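DocCel5: Type I dockerin repeat domain from A. cellulolyticus family 5 endoglucanase WP_010249057 S51I, L52N mutant (Acetivibrio cellulolyticus, PDB 5NRM) binds calcium and docks onto a type I cohesin of a scaffoldin, probably to attach its endoglucanase to the cellulosome. Local coordinates at residues Asp6-Gly9 with Ser10-Ile14. Sequence-based numbering, arbitrary orientation.
With CA (calcium ion), chain C.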
loop_
_atom_site.group_PDB
_atom_site.type_symbol
_atom_site.label_atom_id
_atom_site.label_comp_id
_atom_site.label_asym_id
_atom_site.label_seq_id
_atom_site.Cartn_x
_atom_site.Cartn_y
_atom_site.Cartn_z
ATOM N N ASP B 6 -4.324 10.083 -14.017
ATOM C CA ASP B 6 -3.441 9.822 -15.163
ATOM C C ASP B 6 -4.176 9.090 -16.262
ATOM O O ASP B 6 -3.579 8.863 -17.287
ATOM C CB ASP B 6 -2.154 9.071 -14.830
ATOM C CG ASP B 6 -2.384 7.643 -14.307
ATOM O OD1 ASP B 6 -3.467 7.117 -14.375
ATOM O OD2 ASP B 6 -1.339 7.111 -13.859
ATOM N N GLY B 7 -5.450 8.759 -16.093
ATOM C CA GLY B 7 -6.230 8.208 -17.184
ATOM C C GLY B 7 -5.957 6.769 -17.531
ATOM O O GLY B 7 -6.464 6.324 -18.584
ATOM N N ASN B 8 -5.196 6.062 -16.695
ATOM C CA ASN B 8 -4.759 4.719 -17.088
ATOM C C ASN B 8 -5.834 3.636 -16.863
ATOM O O ASN B 8 -5.695 2.534 -17.388
ATOM C CB ASN B 8 -3.421 4.313 -16.503
ATOM C CG ASN B 8 -3.484 3.956 -15.059
ATOM O OD1 ASN B 8 -4.482 4.238 -14.362
ATOM N ND2 ASN B 8 -2.455 3.308 -14.577
ATOM N N GLY B 9 -6.954 3.983 -16.253
ATOM C CA GLY B 9 -8.055 3.027 -16.041
ATOM C C GLY B 9 -8.214 2.582 -14.577
ATOM O O GLY B 9 -9.264 2.028 -14.261
ATOM N N SER B 10 -7.240 2.825 -13.727
ATOM C CA SER B 10 -7.326 2.402 -12.339
ATOM C C SER B 10 -6.940 3.560 -11.449
ATOM O O SER B 10 -6.119 4.411 -11.850
ATOM C CB SER B 10 -6.361 1.261 -12.109
ATOM O OG SER B 10 -6.429 0.822 -10.722
ATOM N N ILE B 11 -7.519 3.604 -10.247
ATOM C CA ILE B 11 -7.166 4.631 -9.250
ATOM C C ILE B 11 -6.129 3.998 -8.328
ATOM O O ILE B 11 -6.418 2.985 -7.651
ATOM C CB ILE B 11 -8.427 5.045 -8.441
ATOM C CG1 ILE B 11 -9.515 5.666 -9.361
ATOM C CG2 ILE B 11 -7.983 6.013 -7.347
ATOM C CD1 ILE B 11 -10.845 5.632 -8.705
ATOM N N ASN B 12 -4.930 4.566 -8.259
ATOM C CA ASN B 12 -3.871 3.943 -7.494
ATOM C C ASN B 12 -2.892 4.995 -6.958
ATOM O O ASN B 12 -3.164 6.201 -7.011
ATOM C CB ASN B 12 -3.190 2.825 -8.324
ATOM C CG ASN B 12 -2.451 3.349 -9.568
ATOM O OD1 ASN B 12 -1.939 4.468 -9.567
ATOM N ND2 ASN B 12 -2.357 2.498 -10.587
ATOM N N SER B 13 -1.804 4.510 -6.364
ATOM C CA SER B 13 -0.901 5.405 -5.671
ATOM C C SER B 13 -0.100 6.330 -6.609
ATOM O O SER B 13 0.428 7.359 -6.172
ATOM C CB SER B 13 0.080 4.595 -4.789
ATOM O OG SER B 13 0.857 3.680 -5.574
ATOM N N ILE B 14 -0.056 5.982 -7.886
ATOM C CA ILE B 14 0.524 6.934 -8.873
ATOM C C ILE B 14 -0.437 8.129 -9.129
ATOM O O ILE B 14 0.024 9.260 -9.202
ATOM C CB ILE B 14 0.976 6.221 -10.158
ATOM C CG1 ILE B 14 2.201 5.301 -9.799
ATOM C CG2 ILE B 14 1.237 7.231 -11.241
ATOM C CD1 ILE B 14 2.704 4.399 -10.928
HETATM CA CA CA C . -4.687 5.952 -12.687
HETATM O O HOH W 1 -2.444 5.289 -12.116
#
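Asn8 OD1 is gripped twice: it binds the calcium ion and accepts a hydrogen bond from Ser10 N (3.2 Å), nearly straight at the hydrogen (169°), the donor standing well above the carbonyl plane. With chi1 at 75°, Asn8 CG sits between its backbone N and carbonyl carbon, which folds the amide back over the loop toward the metal. Ser10 contributes its carbonyl oxygen, 2.3 Å from the calcium ion, rather than its hydroxyl. Asp6 divides its carboxylate: OD1 binds the metal at 2.4 Å and, from above its plane, takes the N-H of Asn8 in an Asx turn, whereas OD2 accepts a hydrogen bond from the metal-bound water (2.8 Å) and lies 3.7 Å from Ile14 CG2. That water also donates to Asn12 OD1 (2.7 Å), the same oxygen that caps the following helix by accepting from Ile14 N (2.9 Å). Asn12 thus reaches the calcium ion through water, as the ninth residue of an EF-hand loop commonly does, while serving as N-cap of the helix. Asp4 and Asp15 complete the protein ligands, and Asp15 also holds Asn12 N. The loop leads directly into helix 13-23, whose first turn, through Ser13 and Ile14, meets the neighbouring chain.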